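PDB 2RFQ: flavin-dependent monooxygenase, oxygenase subunit HsaA from Rhodococcus sp., which catalyses the FMNH2- and O2-dependent ortho-hydroxylation of the secosteroid phenol 3-HSA to the catechol 3,4-DHSA in cholesterol breakdown, working with the reductase HsaB. Local coordinates for residues F68-R73 / A292-L297; S298-D303 / R323-R328. All coordinates share one frame; numbering follows the deposited sequence.

How the interactions relate
Both interactions use helix 277-309, and its successive turns meet different partners: in interaction 1 residues 292-297 receive helix 65-76 of the N-terminal region, in interaction 2 residues 298-303 meet helix 316-344 within the C-terminal helical region. Their centres lie about 9 Å apart, and Tyr69 of the first packs on Val301 of the second. Interaction 1 is partly buried and rests on an indole ring, with an arginine over its face and a serine at its edge. Interaction 2 is smaller but buried, a polar meeting of Asn300 with Asp325. Both reach the second subunit, the first through Ala292, Arg295 and Gln296, the second through Asn300 and several charged side chains.

Interaction 1. Residues F68-R73 / A292-L297; sequences FYSAVR and AAWRQL
Tyr69 meets Trp294 with the base of its side chain and its backbone: CB lies 4.1 Å from CH2 of the indole, and the carbonyl O of Tyr69 approaches the same CH2 obliquely at 3.6 Å. That carbonyl also accepts the helical bond from Arg73 N. The phenol leads away from the contact, and its OH is hydrogen-bonded to the carbonyl of Ile236 at helix 233-266. At the next residue, Ser70 OG lies in the plane of the indole at its edge, 3.4 Å from Trp294 CZ2; this hydroxyl is also hydrogen-bonded to Val66 O in its own helix. The two helices run nearly antiparallel, 156° between directions, with their axes 12.1 Å apart, and the tryptophan spans much of that gap. Helix 65-76 belongs to the N-terminal helical region of the acyl-CoA dehydrogenase-like fold and helix 277-309 to the C-terminal one, so the ring joins two parts far apart in sequence. Arg73, modelled in two conformers of which one is described here, closes the contact from above one indole face. With CG anti to the backbone N (chi1 -175°) and chi2 also extended, the chain brings CD over the six-membered ring; a bend at chi3 then carries the guanidinium over the five-membered one. Arg73 CD makes a CH-pi contact, 3.7 Å from the centroid of the Trp294 six-membered ring, while Arg73 CZ stands 4.1 Å from that of the Trp294 five-membered ring in a cation-pi contact. Arg73 NH1 comes closest, 3.3 Å from Trp294 CD1. The guanidinium is tilted by 38° to the indole, not stacked flat on it. Tyr250 of helix 233-266 also touches Trp294 and offers Arg73 a second cation-pi partner.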
loop_
_atom_site.group_PDB
_atom_site.type_symbol
_atom_site.label_atom_id
_atom_site.label_comp_id
_atom_site.label_asym_id
_atom_site.label_seq_id
_atom_site.Cartn_x
_atom_site.Cartn_y
_atom_site.Cartn_z
ATOM N N PHE A 68 -12.984 28.839 -8.906
ATOM C CA PHE A 68 -13.951 27.916 -9.497
ATOM C C PHE A 68 -13.804 26.519 -8.876
ATOM O O PHE A 68 -14.810 25.918 -8.437
ATOM C CB PHE A 68 -13.788 27.828 -11.020
ATOM C CG PHE A 68 -14.693 26.806 -11.646
ATOM C CD1 PHE A 68 -16.046 27.082 -11.830
ATOM C CD2 PHE A 68 -14.191 25.557 -12.041
ATOM C CE1 PHE A 68 -16.905 26.131 -12.403
ATOM C CE2 PHE A 68 -15.053 24.586 -12.586
ATOM C CZ PHE A 68 -16.399 24.879 -12.770
ATOM N N TYR A 69 -12.567 25.998 -8.807
ATOM C CA TYR A 69 -12.401 24.641 -8.268
ATOM C C TYR A 69 -12.688 24.572 -6.766
ATOM O O TYR A 69 -13.148 23.537 -6.270
ATOM C CB TYR A 69 -11.034 24.042 -8.612
ATOM C CG TYR A 69 -10.822 23.884 -10.093
ATOM C CD1 TYR A 69 -11.675 23.094 -10.868
ATOM C CD2 TYR A 69 -9.775 24.554 -10.725
ATOM C CE1 TYR A 69 -11.487 22.965 -12.252
ATOM C CE2 TYR A 69 -9.561 24.427 -12.106
ATOM C CZ TYR A 69 -10.408 23.625 -12.853
ATOM O OH TYR A 69 -10.177 23.518 -14.219
ATOM N N SER A 70 -12.453 25.682 -6.063
ATOM C CA SER A 70 -12.773 25.788 -4.628
ATOM C C SER A 70 -14.285 25.703 -4.434
ATOM O O SER A 70 -14.758 25.049 -3.496
ATOM C CB SER A 70 -12.223 27.103 -4.072
ATOM O OG SER A 70 -10.801 27.052 -4.123
ATOM N N ALA A 71 -15.031 26.332 -5.340
ATOM C CA ALA A 71 -16.511 26.288 -5.298
ATOM C C ALA A 71 -17.006 24.869 -5.551
ATOM O O ALA A 71 -17.890 24.355 -4.847
ATOM C CB ALA A 71 -17.096 27.262 -6.307
ATOM N N VAL A 72 -16.394 24.220 -6.543
ATOM C CA VAL A 72 -16.691 22.820 -6.845
ATOM C C VAL A 72 -16.447 21.912 -5.647
ATOM O O VAL A 72 -17.315 21.095 -5.287
ATOM C CB VAL A 72 -15.877 22.342 -8.051
ATOM C CG1 VAL A 72 -15.988 20.807 -8.213
ATOM C CG2 VAL A 72 -16.461 23.007 -9.299
ATOM N N ARG A 73 -15.273 22.071 -5.050
ATOM C CA ARG A 73 -14.904 21.298 -3.864
ATOM C C ARG A 73 -15.975 21.429 -2.788
ATOM O O ARG A 73 -16.410 20.425 -2.203
ATOM C CB ARG A 73 -13.562 21.751 -3.308
ATOM C CG ARG A 73 -13.096 20.891 -2.164
ATOM C CD ARG A 73 -11.813 21.425 -1.616
ATOM N NE ARG A 73 -12.069 22.563 -0.745
ATOM C CZ ARG A 73 -11.192 23.035 0.151
ATOM N NH1 ARG A 73 -9.983 22.474 0.308
ATOM N NH2 ARG A 73 -11.518 24.084 0.897
ATOM N N ALA A 292 -3.250 16.820 0.932
ATOM C CA ALA A 292 -2.178 16.780 -0.074
ATOM C C ALA A 292 -2.765 16.847 -1.491
ATOM O O ALA A 292 -2.258 17.571 -2.363
ATOM C CB ALA A 292 -1.337 15.526 0.093
ATOM N N ALA A 293 -3.830 16.073 -1.706
ATOM C CA ALA A 293 -4.540 16.071 -2.992
ATOM C C ALA A 293 -4.954 17.484 -3.369
ATOM O O ALA A 293 -4.674 17.936 -4.468
ATOM C CB ALA A 293 -5.757 15.164 -2.924
ATOM N N TRP A 294 -5.613 18.181 -2.455
ATOM C CA TRP A 294 -6.045 19.549 -2.723
ATOM C C TRP A 294 -4.875 20.524 -2.941
ATOM O O TRP A 294 -4.907 21.336 -3.854
ATOM C CB TRP A 294 -6.961 20.047 -1.606
ATOM C CG TRP A 294 -7.433 21.447 -1.887
ATOM C CD1 TRP A 294 -7.061 22.590 -1.225
ATOM C CD2 TRP A 294 -8.301 21.861 -2.953
ATOM N NE1 TRP A 294 -7.666 23.695 -1.807
ATOM C CE2 TRP A 294 -8.428 23.274 -2.864
ATOM C CE3 TRP A 294 -8.984 21.169 -3.977
ATOM C CZ2 TRP A 294 -9.227 24.020 -3.753
ATOM C CZ3 TRP A 294 -9.795 21.919 -4.864
ATOM C CH2 TRP A 294 -9.891 23.333 -4.737
ATOM N N ARG A 295 -3.839 20.423 -2.110
ATOM C CA ARG A 295 -2.667 21.310 -2.263
ATOM C C ARG A 295 -2.063 21.186 -3.643
ATOM O O ARG A 295 -1.768 22.191 -4.275
ATOM C CB ARG A 295 -1.618 20.998 -1.215
ATOM C CG ARG A 295 -1.941 21.586 0.158
ATOM C CD ARG A 295 -0.766 21.330 1.079
ATOM N NE ARG A 295 -1.064 21.655 2.479
ATOM C CZ ARG A 295 -0.913 22.873 3.004
ATOM N NH1 ARG A 295 -0.444 23.889 2.274
ATOM N NH2 ARG A 295 -1.233 23.091 4.274
ATOM N N GLN A 296 -1.911 19.951 -4.125
ATOM C CA GLN A 296 -1.340 19.775 -5.479
ATOM C C GLN A 296 -2.316 20.177 -6.581
ATOM O O GLN A 296 -1.939 20.874 -7.546
ATOM C CB GLN A 296 -0.892 18.329 -5.670
ATOM C CG GLN A 296 0.232 17.984 -4.700
ATOM C CD GLN A 296 0.862 16.644 -4.985
ATOM O OE1 GLN A 296 0.173 15.612 -5.025
ATOM N NE2 GLN A 296 2.193 16.648 -5.197
ATOM N N LEU A 297 -3.569 19.744 -6.451
ATOM C CA LEU A 297 -4.550 20.026 -7.491
ATOM C C LEU A 297 -4.770 21.524 -7.670
ATOM O O LEU A 297 -4.728 22.035 -8.787
ATOM C CB LEU A 297 -5.879 19.320 -7.173
ATOM C CG LEU A 297 -6.879 19.314 -8.328
ATOM C CD1 LEU A 297 -6.457 18.297 -9.422
ATOM C CD2 LEU A 297 -8.225 18.946 -7.780
#

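Interaction 2. Residues S298-D303 / R323-R328; sequences SGNVAD and RRDQVR
Asn300 lies against the carboxylate of Asp325, the one pair of side chains to meet here. The two flat groups are nearly coplanar, 14° apart, although the side chains themselves cross at about a right angle. Asn300 CA and Asp325 CA lie 8.2 Å apart, and the contact is buried. On the far helix Arg324 grips the aspartate side-on: NE bonds to Asp325 OD1 at 2.8 Å in a salt bridge, approaching from above the carboxylate plane, and NH2 reaches Asp325 OD2 at 3.1 Å on its syn side. This double hold limits rotation of the carboxylate and probably favours its charged form. OD1 also accepts a bond from Ser288 OG of the second subunit, where Asp289 makes a salt bridge with Arg328. Flanking this pair, Arg323 NH1 donates to Gln326 OE1 at 2.9 Å, on a lone pair in the carbonyl plane. The pairing thus joins helix 277-309 to helix 316-344 at the subunit boundary, with helix 373-384 packed against Arg323, Arg324 and Val327, helix 233-266 against Val301 and Gln326, and helix 65-76 against Val301 and Ala302.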
loop_
_atom_site.group_PDB
_atom_site.type_symbol
_atom_site.label_atom_id
_atom_site.label_comp_id
_atom_site.label_asym_id
_atom_site.label_seq_id
_atom_site.Cartn_x
_atom_site.Cartn_y
_atom_site.Cartn_z
ATOM N N SER A 298 -4.993 22.224 -6.562
ATOM C CA SER A 298 -5.155 23.666 -6.620
ATOM C C SER A 298 -3.817 24.385 -6.892
ATOM O O SER A 298 -3.775 25.408 -7.611
ATOM C CB SER A 298 -5.839 24.157 -5.349
ATOM O OG SER A 298 -5.010 24.044 -4.210
ATOM N N GLY A 299 -2.722 23.833 -6.350
ATOM C CA GLY A 299 -1.370 24.411 -6.520
ATOM C C GLY A 299 -0.916 24.497 -7.964
ATOM O O GLY A 299 -0.394 25.543 -8.407
ATOM N N ASN A 300 -1.065 23.399 -8.699
ATOM C CA ASN A 300 -0.661 23.402 -10.095
ATOM C C ASN A 300 -1.516 24.380 -10.910
ATOM O O ASN A 300 -1.004 25.079 -11.770
ATOM C CB ASN A 300 -0.733 21.986 -10.676
ATOM C CG ASN A 300 0.310 21.061 -10.097
ATOM O OD1 ASN A 300 0.017 19.868 -9.823
ATOM N ND2 ASN A 300 1.533 21.556 -9.937
ATOM N N VAL A 301 -2.822 24.418 -10.623
ATOM C CA VAL A 301 -3.696 25.390 -11.292
ATOM C C VAL A 301 -3.223 26.822 -10.982
ATOM O O VAL A 301 -3.085 27.653 -11.885
ATOM C CB VAL A 301 -5.176 25.189 -10.894
ATOM C CG1 VAL A 301 -5.991 26.394 -11.317
ATOM C CG2 VAL A 301 -5.726 23.930 -11.591
ATOM N N ALA A 302 -2.964 27.091 -9.705
ATOM C CA ALA A 302 -2.489 28.437 -9.306
ATOM C C ALA A 302 -1.174 28.843 -10.023
ATOM O O ALA A 302 -1.006 29.999 -10.466
ATOM C CB ALA A 302 -2.331 28.502 -7.775
ATOM N N ASP A 303 -0.246 27.900 -10.129
ATOM C CA ASP A 303 1.038 28.158 -10.781
ATOM C C ASP A 303 0.854 28.446 -12.257
ATOM O O ASP A 303 1.444 29.398 -12.797
ATOM C CB ASP A 303 1.984 26.978 -10.566
ATOM C CG ASP A 303 2.498 26.887 -9.129
ATOM O OD1 ASP A 303 2.163 27.746 -8.286
ATOM O OD2 ASP A 303 3.286 25.966 -8.867
ATOM N N ARG A 323 -0.945 17.103 -14.729
ATOM C CA ARG A 323 -1.603 15.813 -14.990
ATOM C C ARG A 323 -1.204 14.717 -13.993
ATOM O O ARG A 323 -2.055 13.966 -13.496
ATOM C CB ARG A 323 -1.349 15.389 -16.428
ATOM C CG ARG A 323 -2.276 16.099 -17.413
ATOM C CD ARG A 323 -3.661 15.454 -17.379
ATOM N NE ARG A 323 -3.635 14.142 -18.067
ATOM C CZ ARG A 323 -4.385 13.089 -17.739
ATOM N NH1 ARG A 323 -5.241 13.137 -16.703
ATOM N NH2 ARG A 323 -4.283 11.984 -18.472
ATOM N N ARG A 324 0.097 14.648 -13.706
ATOM C CA ARG A 324 0.630 13.702 -12.709
ATOM C C ARG A 324 -0.110 13.817 -11.378
ATOM O O ARG A 324 -0.595 12.837 -10.841
ATOM C CB ARG A 324 2.127 13.958 -12.510
ATOM C CG ARG A 324 2.750 13.129 -11.374
ATOM C CD ARG A 324 4.128 13.687 -10.943
ATOM N NE ARG A 324 3.950 14.925 -10.202
ATOM C CZ ARG A 324 4.920 15.794 -9.915
ATOM N NH1 ARG A 324 6.195 15.582 -10.311
ATOM N NH2 ARG A 324 4.624 16.876 -9.199
ATOM N N ASP A 325 -0.193 15.037 -10.849
ATOM C CA ASP A 325 -0.767 15.255 -9.528
ATOM C C ASP A 325 -2.279 15.186 -9.533
ATOM O O ASP A 325 -2.893 14.912 -8.499
ATOM C CB ASP A 325 -0.298 16.615 -8.998
ATOM C CG ASP A 325 1.216 16.651 -8.706
ATOM O OD1 ASP A 325 1.841 15.573 -8.528
ATOM O OD2 ASP A 325 1.756 17.772 -8.658
ATOM N N GLN A 326 -2.883 15.479 -10.682
ATOM C CA GLN A 326 -4.333 15.500 -10.815
ATOM C C GLN A 326 -4.923 14.083 -10.761
ATOM O O GLN A 326 -5.832 13.794 -9.961
ATOM C CB GLN A 326 -4.766 16.260 -12.078
ATOM C CG GLN A 326 -6.236 16.020 -12.440
ATOM C CD GLN A 326 -6.367 14.941 -13.478
ATOM O OE1 GLN A 326 -5.563 14.876 -14.413
ATOM N NE2 GLN A 326 -7.392 14.079 -13.333
ATOM N N VAL A 327 -4.389 13.173 -11.574
ATOM C CA VAL A 327 -4.834 11.781 -11.429
ATOM C C VAL A 327 -4.522 11.267 -10.010
ATOM O O VAL A 327 -5.324 10.545 -9.397
ATOM C CB VAL A 327 -4.267 10.834 -12.520
ATOM C CG1 VAL A 327 -4.648 11.342 -13.930
ATOM C CG2 VAL A 327 -2.754 10.659 -12.384
ATOM N N ARG A 328 -3.378 11.677 -9.474
ATOM C CA ARG A 328 -3.023 11.207 -8.127
ATOM C C ARG A 328 -3.964 11.758 -7.057
ATOM O O ARG A 328 -4.251 11.059 -6.089
ATOM C CB ARG A 328 -1.572 11.530 -7.782
ATOM C CG ARG A 328 -1.019 10.560 -6.698
ATOM C CD ARG A 328 0.528 10.438 -6.828
ATOM N NE ARG A 328 1.166 9.498 -5.894
ATOM C CZ ARG A 328 1.136 8.172 -6.030
ATOM N NH1 ARG A 328 0.480 7.599 -7.052
ATOM N NH2 ARG A 328 1.762 7.393 -5.149
#